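Long-range contact in putative O-methyltransferase (Klebsiella pneumoniae subsp. pneumoniae, PDB 3TFW), which probably transfers methyl groups from S-adenosylmethionine to oxygen atoms of acceptor molecules: residues A14-L19 with V211-W216. Numbering follows the deposited sequence.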
loop_
_atom_site.group_PDB
_atom_site.type_symbol
_atom_site.label_atom_id
_atom_site.label_comp_id
_atom_site.label_asym_id
_atom_site.label_seq_id
_atom_site.Cartn_x
_atom_site.Cartn_y
_atom_site.Cartn_z
ATOM N N ALA A 14 -10.524 1.937 17.288
ATOM C CA ALA A 14 -11.551 0.890 17.230
ATOM C C ALA A 14 -11.509 0.111 15.916
ATOM O O ALA A 14 -11.521 -1.123 15.919
ATOM C CB ALA A 14 -12.950 1.487 17.451
ATOM N N VAL A 15 -11.458 0.841 14.803
ATOM C CA VAL A 15 -11.413 0.225 13.475
ATOM C C VAL A 15 -10.144 -0.613 13.309
ATOM O O VAL A 15 -10.218 -1.762 12.863
ATOM C CB VAL A 15 -11.558 1.274 12.341
ATOM C CG1 VAL A 15 -11.382 0.621 10.976
ATOM C CG2 VAL A 15 -12.925 1.944 12.418
ATOM N N ASP A 16 -8.997 -0.045 13.692
ATOM C CA ASP A 16 -7.726 -0.795 13.682
ATOM C C ASP A 16 -7.824 -2.080 14.504
ATOM O O ASP A 16 -7.434 -3.147 14.033
ATOM C CB ASP A 16 -6.550 0.074 14.158
ATOM C CG ASP A 16 -5.584 0.464 13.025
ATOM O OD1 ASP A 16 -5.949 0.407 11.822
ATOM O OD2 ASP A 16 -4.439 0.842 13.346
ATOM N N ASN A 17 -8.367 -1.979 15.720
ATOM C CA ASN A 17 -8.543 -3.151 16.584
ATOM C C ASN A 17 -9.357 -4.252 15.921
ATOM O O ASN A 17 -8.962 -5.414 15.954
ATOM C CB ASN A 17 -9.180 -2.774 17.930
ATOM C CG ASN A 17 -8.301 -1.857 18.763
ATOM O OD1 ASN A 17 -7.075 -1.848 18.629
ATOM N ND2 ASN A 17 -8.934 -1.075 19.639
ATOM N N TYR A 18 -10.491 -3.881 15.325
ATOM C CA TYR A 18 -11.307 -4.823 14.564
ATOM C C TYR A 18 -10.523 -5.452 13.409
ATOM O O TYR A 18 -10.449 -6.673 13.296
ATOM C CB TYR A 18 -12.568 -4.140 14.026
ATOM C CG TYR A 18 -13.402 -5.028 13.123
ATOM C CD1 TYR A 18 -14.098 -6.121 13.635
ATOM C CD2 TYR A 18 -13.495 -4.771 11.752
ATOM C CE1 TYR A 18 -14.864 -6.940 12.808
ATOM C CE2 TYR A 18 -14.259 -5.578 10.922
ATOM C CZ TYR A 18 -14.942 -6.656 11.455
ATOM O OH TYR A 18 -15.698 -7.458 10.635
ATOM N N LEU A 19 -9.948 -4.606 12.559
ATOM C CA LEU A 19 -9.257 -5.076 11.358
ATOM C C LEU A 19 -8.091 -6.002 11.695
ATOM O O LEU A 19 -7.952 -7.078 11.102
ATOM C CB LEU A 19 -8.790 -3.891 10.504
ATOM C CG LEU A 19 -9.895 -3.103 9.797
ATOM C CD1 LEU A 19 -9.346 -1.859 9.148
ATOM C CD2 LEU A 19 -10.614 -3.979 8.774
ATOM N N VAL A 211 -4.532 6.574 8.812
ATOM C CA VAL A 211 -4.900 6.733 10.227
ATOM C C VAL A 211 -4.989 5.369 10.884
ATOM O O VAL A 211 -4.920 4.341 10.207
ATOM C CB VAL A 211 -6.213 7.553 10.422
ATOM C CG1 VAL A 211 -5.999 9.005 10.032
ATOM C CG2 VAL A 211 -7.373 6.920 9.675
ATOM N N GLY A 212 -5.148 5.347 12.205
ATOM C CA GLY A 212 -5.169 4.091 12.942
ATOM C C GLY A 212 -4.649 4.346 14.348
ATOM O O GLY A 212 -4.576 5.496 14.771
ATOM N N THR A 213 -4.250 3.289 15.051
ATOM C CA THR A 213 -3.772 3.429 16.452
ATOM C C THR A 213 -2.569 4.358 16.618
ATOM O O THR A 213 -2.332 4.889 17.708
ATOM C CB THR A 213 -3.452 2.070 17.117
ATOM O OG1 THR A 213 -2.451 1.379 16.353
ATOM C CG2 THR A 213 -4.698 1.213 17.222
ATOM N N LYS A 214 -1.821 4.570 15.535
ATOM C CA LYS A 214 -0.639 5.422 15.576
ATOM C C LYS A 214 -0.936 6.848 15.145
ATOM O O LYS A 214 -0.023 7.653 14.980
ATOM C CB LYS A 214 0.497 4.825 14.732
ATOM C CG LYS A 214 0.906 3.408 15.146
ATOM C CD LYS A 214 1.482 3.366 16.571
ATOM C CE LYS A 214 2.809 4.142 16.678
ATOM N NZ LYS A 214 3.239 4.435 18.093
ATOM N N GLY A 215 -2.218 7.162 14.987
ATOM C CA GLY A 215 -2.633 8.513 14.669
ATOM C C GLY A 215 -2.560 8.813 13.184
ATOM O O GLY A 215 -2.490 7.900 12.370
ATOM N N TRP A 216 -2.570 10.095 12.846
ATOM C CA TRP A 216 -2.544 10.543 11.456
ATOM C C TRP A 216 -1.117 10.672 10.921
ATOM O O TRP A 216 -0.310 11.439 11.450
ATOM C CB TRP A 216 -3.286 11.861 11.333
ATOM C CG TRP A 216 -3.232 12.519 9.985
ATOM C CD1 TRP A 216 -3.350 11.918 8.753
ATOM C CD2 TRP A 216 -3.090 13.918 9.739
ATOM N NE1 TRP A 216 -3.265 12.869 7.763
ATOM C CE2 TRP A 216 -3.114 14.102 8.340
ATOM C CE3 TRP A 216 -2.947 15.041 10.569
ATOM C CZ2 TRP A 216 -2.992 15.364 7.749
ATOM C CZ3 TRP A 216 -2.815 16.291 9.984
ATOM C CH2 TRP A 216 -2.849 16.442 8.581
HETATM O O HOH W 1 -4.803 1.630 9.520
#
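One direct hydrogen bond joins D16 to the loop at T213: the backbone N of T213 donates to D16 OD2 at 3.0 Å, nearly straight, with an N-H...O angle of 165°. The donor does not lie in the carboxylate plane but rises 52° out of it, so the loop passes over a face of the group. A chi1 of -108°, off the usual staggered values, turns the D16 carboxylate to this position. Its other oxygen is linked through water: one molecule is hydrogen-bonded to D16 OD1 and to V211 O, 2.8 Å from each, bridging two atoms that are themselves 4.4 Å apart. OD1 also accepts a hydrogen bond from Q209 NE2 of the second subunit. With the T213 amide on OD2, and the water and Q209 on OD1, three partners grip the two oxygens, which would restrict rotation of this buried carboxylate.

Van der Waals contact is sparse, in keeping with a buried surface of only 148 Å². G212 CA approaches D16 OD2 to 3.4 Å, and at this backbone conformation a side chain would be pressed against the carbonyl O of V211, which calls for glycine. Beside the polar bond, T213 CG2 packs on D16 CB at 3.8 Å. The methyl is anti to the carbonyl carbon of T213 and beside its backbone N, which keeps it next to the amide that D16 binds. N17 adds a marginal touch at the solvent-exposed border, OD1 to T213 CG2.

The 212-215 segment is a type I beta turn, closed by G215 N to G212 O, in the connection between antiparallel strands 203-211 and 217-224. Helix 8-23 meets this hairpin turn, Q9 NE2 also bonding to G212 O, while V211 pairs with an antiparallel strand of the second subunit, placing the contact where the sheet continues across the dimer interface.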